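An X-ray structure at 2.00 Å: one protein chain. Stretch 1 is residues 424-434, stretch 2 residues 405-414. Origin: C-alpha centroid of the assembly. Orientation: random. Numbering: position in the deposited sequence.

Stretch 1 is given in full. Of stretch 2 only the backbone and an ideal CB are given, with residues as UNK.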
# COMPACT_ATOMS: atom_id res chain seq x y z
N GLY A 424 11.32 2.44 -1.17
CA GLY A 424 10.22 2.98 -1.94
C GLY A 424 9.92 2.22 -3.22
O GLY A 424 10.77 1.50 -3.76
N SER A 425 8.70 2.44 -3.70
CA SER A 425 8.24 1.97 -5.00
C SER A 425 7.47 3.06 -5.72
O SER A 425 6.72 3.84 -5.11
CB SER A 425 7.35 0.75 -4.84
OG SER A 425 8.13 -0.39 -4.52
N LEU A 426 7.72 3.14 -7.02
CA LEU A 426 7.01 4.01 -7.91
C LEU A 426 6.34 3.12 -8.94
O LEU A 426 7.03 2.44 -9.71
CB LEU A 426 7.95 5.00 -8.59
CG LEU A 426 7.30 5.91 -9.65
CD1 LEU A 426 6.09 6.70 -9.14
CD2 LEU A 426 8.37 6.86 -10.16
N GLY A 427 5.01 3.10 -8.90
CA GLY A 427 4.25 2.26 -9.80
C GLY A 427 3.47 3.11 -10.79
O GLY A 427 2.99 4.20 -10.45
N TYR A 428 3.29 2.59 -11.99
CA TYR A 428 2.60 3.33 -13.03
C TYR A 428 2.04 2.33 -14.03
O TYR A 428 2.49 1.18 -14.11
CB TYR A 428 3.56 4.30 -13.71
CG TYR A 428 4.80 3.60 -14.15
CD1 TYR A 428 5.82 3.37 -13.25
CD2 TYR A 428 4.98 3.17 -15.46
CE1 TYR A 428 7.00 2.70 -13.64
CE2 TYR A 428 6.16 2.52 -15.86
CZ TYR A 428 7.18 2.29 -14.93
OH TYR A 428 8.37 1.63 -15.26
N ASN A 429 1.06 2.78 -14.78
CA ASN A 429 0.41 1.93 -15.79
C ASN A 429 1.20 2.03 -17.09
O ASN A 429 1.38 3.12 -17.64
CB ASN A 429 -1.02 2.34 -16.03
CG ASN A 429 -1.91 2.32 -14.78
OD1 ASN A 429 -2.81 3.15 -14.64
ND2 ASN A 429 -1.70 1.36 -13.91
N THR A 430 1.65 0.89 -17.59
CA THR A 430 2.49 0.84 -18.78
C THR A 430 1.71 1.14 -20.05
O THR A 430 2.30 1.45 -21.10
CB THR A 430 3.16 -0.55 -18.89
OG1 THR A 430 2.18 -1.57 -18.72
CG2 THR A 430 4.17 -0.71 -17.81
N ASN A 431 0.39 1.11 -19.97
CA ASN A 431 -0.45 1.61 -21.07
C ASN A 431 -0.53 3.15 -21.11
O ASN A 431 -1.18 3.72 -21.98
CB ASN A 431 -1.86 1.03 -20.97
CG ASN A 431 -2.44 1.15 -19.59
OD1 ASN A 431 -1.83 0.71 -18.63
ND2 ASN A 431 -3.62 1.73 -19.49
N ARG A 432 0.15 3.84 -20.20
CA ARG A 432 0.06 5.29 -20.12
C ARG A 432 1.44 5.92 -20.01
O ARG A 432 1.64 7.02 -20.49
CB ARG A 432 -0.79 5.71 -18.92
CG ARG A 432 -2.26 5.28 -18.98
CD ARG A 432 -3.05 5.86 -20.19
NE ARG A 432 -3.20 7.31 -20.16
CZ ARG A 432 -4.15 7.95 -19.49
NH1 ARG A 432 -5.03 7.27 -18.78
NH2 ARG A 432 -4.20 9.28 -19.53
N PHE A 433 2.38 5.24 -19.36
CA PHE A 433 3.71 5.81 -19.19
C PHE A 433 4.78 4.88 -19.67
O PHE A 433 4.73 3.68 -19.42
CB PHE A 433 3.99 6.14 -17.71
CG PHE A 433 3.36 7.42 -17.24
CD1 PHE A 433 3.90 8.64 -17.61
CD2 PHE A 433 2.22 7.40 -16.44
CE1 PHE A 433 3.33 9.84 -17.17
CE2 PHE A 433 1.64 8.57 -15.99
CZ PHE A 433 2.20 9.80 -16.34
N LYS A 434 5.79 5.47 -20.32
CA LYS A 434 7.05 4.79 -20.59
C LYS A 434 7.95 4.73 -19.37
O LYS A 434 7.93 5.63 -18.51
CB LYS A 434 7.78 5.52 -21.71
CG LYS A 434 7.10 5.39 -23.06
CD LYS A 434 7.50 6.55 -23.95
CE LYS A 434 7.57 6.14 -25.41
NZ LYS A 434 7.14 7.25 -26.30
N UNK A 405 -1.49 -4.50 -9.60
CA UNK A 405 -2.23 -3.52 -10.40
C UNK A 405 -2.45 -2.20 -9.65
O UNK A 405 -2.77 -2.18 -8.46
CB UNK A 405 -3.58 -4.11 -10.82
N UNK A 406 -2.25 -1.09 -10.34
CA UNK A 406 -2.75 0.22 -9.93
C UNK A 406 -3.96 0.54 -10.80
O UNK A 406 -3.81 0.68 -12.01
CB UNK A 406 -1.67 1.30 -10.05
N UNK A 407 -5.17 0.64 -10.20
CA UNK A 407 -6.39 0.74 -11.00
C UNK A 407 -6.33 1.82 -12.07
O UNK A 407 -6.69 1.56 -13.23
CB UNK A 407 -7.58 1.01 -10.08
N UNK A 408 -5.86 3.02 -11.71
CA UNK A 408 -5.82 4.12 -12.69
C UNK A 408 -5.05 5.30 -12.14
O UNK A 408 -5.62 6.26 -11.66
CB UNK A 408 -7.23 4.56 -13.08
N UNK A 409 -3.73 5.22 -12.22
CA UNK A 409 -2.89 6.31 -11.76
C UNK A 409 -1.46 5.93 -11.46
O UNK A 409 -0.99 4.85 -11.83
CB UNK A 409 -3.51 6.93 -10.50
N UNK A 410 -0.77 6.86 -10.82
CA UNK A 410 0.63 6.69 -10.44
C UNK A 410 0.66 6.57 -8.92
O UNK A 410 -0.05 7.31 -8.23
CB UNK A 410 1.50 7.85 -10.93
N UNK A 411 1.43 5.64 -8.39
CA UNK A 411 1.47 5.47 -6.96
C UNK A 411 2.91 5.48 -6.44
O UNK A 411 3.75 4.69 -6.88
CB UNK A 411 0.77 4.17 -6.57
N UNK A 412 3.17 6.38 -5.50
CA UNK A 412 4.42 6.34 -4.73
C UNK A 412 4.12 5.71 -3.40
O UNK A 412 3.22 6.14 -2.69
CB UNK A 412 5.03 7.73 -4.55
N UNK A 413 4.89 4.69 -3.05
CA UNK A 413 4.68 3.92 -1.83
C UNK A 413 6.00 3.86 -1.05
O UNK A 413 6.94 3.22 -1.50
CB UNK A 413 4.17 2.51 -2.15
N UNK A 414 6.05 4.55 0.09
CA UNK A 414 7.26 4.68 0.89
C UNK A 414 7.15 3.88 2.19
O UNK A 414 6.26 4.18 2.99
CB UNK A 414 7.54 6.15 1.20

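The strand in stretch 2 runs antiparallel to strand 424-429, paired with it from position 411 to position 414.

Position 405 points its CB away, with nothing of stretch 1 within reach. Many side chains would suit. It is Asp405, hydrogen-bonded elsewhere in the structure.

Position 406 points toward stretch 1. Its carbonyl O accepts a 2.9 Å hydrogen bond from Asn429 ND2. Beyond the CB lies the bare backbone of Gly427, which leaves room for a medium apolar chain. It is Ile406. Its CD1 lies 3.4 Å from Gly427 C. An ideal CB on Gly427 would fall 2.8 Å from Ile406 CD1, a clash, so the glycine makes this space.

Position 407 points away. Phi is -51°, which suits proline and many others. It is Pro407.

Position 408 also points away, but Arg432 offers a positive charge, so an acidic or polar residue would suit. It is Asp408. Asp408 OD1 stays 4.3 Å from Arg432 NH1, beyond a salt bridge.

Position 409 has phi/psi of 160/-168. A CB there would jam against the preceding carbonyl O, so glycine is called for. Gly409 N gives a weak hydrogen bond to Asn429 OD1 (3.3 Å). One water joins Gly409 O (2.7 Å) to Asn429 N (2.8 Å).

Position 410 points sideways, with its CB near Leu426 CD1, Tyr428 CB and the Phe433 ring. A small or medium apolar chain would fit. It is Val410. Its CG1 lies 3.6 Å from Leu426 CD1, and its CG2 3.6 Å from Phe433 CE2.

Position 411 pairs with Gly427 through two hydrogen bonds: 411 N to Gly427 O, 3.0 Å, and Gly427 N to 411 O, 2.9 Å. With no side chain opposite, many residues would suit. It is Leu411, whose CB is 4.5 Å from Gly427 O, its nearest approach.

Position 412 shares a sheet face with Leu426. A large apolar or aromatic chain could cover that leucine. It is Trp412. Leu426 CD1 sits over one face of the indole, 3.6 Å from the centroid of its five-membered ring.

Position 413 is beside Ser425, and a small or polar residue would suit. It is Ser413. Backbone hydrogen bonds of 2.9 Å join Ser413 N to Ser425 O and Ser425 N to Ser413 O.

Position 414 faces Gly424, which leaves space for a branched apolar chain. It is Ile414, with CD1 4.4 Å from Gly424 CA.

Stretch 2 405-414: DIPDGVLWSI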
# COMPACT_ATOMS: atom_id res chain seq x y z
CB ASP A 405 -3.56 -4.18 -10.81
CG ASP A 405 -4.47 -3.25 -11.60
OD1 ASP A 405 -4.41 -3.30 -12.86
OD2 ASP A 405 -5.27 -2.52 -10.97
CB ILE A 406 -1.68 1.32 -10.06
CG1 ILE A 406 -0.55 1.08 -9.09
CG2 ILE A 406 -2.31 2.73 -9.76
CD1 ILE A 406 0.64 2.02 -9.34
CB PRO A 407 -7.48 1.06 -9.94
CG PRO A 407 -6.96 0.36 -8.71
CD PRO A 407 -5.47 0.54 -8.76
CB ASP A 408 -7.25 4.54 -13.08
CG ASP A 408 -7.32 5.36 -14.39
OD1 ASP A 408 -6.30 5.89 -14.87
OD2 ASP A 408 -8.44 5.51 -14.94
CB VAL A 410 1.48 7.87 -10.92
CG1 VAL A 410 2.90 7.78 -10.42
CG2 VAL A 410 1.45 7.94 -12.44
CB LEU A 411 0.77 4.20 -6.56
CG LEU A 411 0.83 3.84 -5.09
CD1 LEU A 411 0.11 4.88 -4.32
CD2 LEU A 411 0.18 2.49 -4.85
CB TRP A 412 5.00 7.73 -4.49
CG TRP A 412 5.30 8.53 -5.66
CD1 TRP A 412 4.41 9.13 -6.48
CD2 TRP A 412 6.60 8.90 -6.13
NE1 TRP A 412 5.07 9.83 -7.46
CE2 TRP A 412 6.41 9.71 -7.26
CE3 TRP A 412 7.90 8.62 -5.70
CZ2 TRP A 412 7.49 10.24 -7.98
CZ3 TRP A 412 8.95 9.14 -6.42
CH2 TRP A 412 8.74 9.95 -7.53
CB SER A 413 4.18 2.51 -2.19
OG SER A 413 3.94 1.72 -1.04
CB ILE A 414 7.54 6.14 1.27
CG1 ILE A 414 7.41 7.07 0.06
CG2 ILE A 414 8.91 6.26 1.92
CD1 ILE A 414 8.41 6.86 -0.99
O HOH W 1 0.03 5.30 -14.34
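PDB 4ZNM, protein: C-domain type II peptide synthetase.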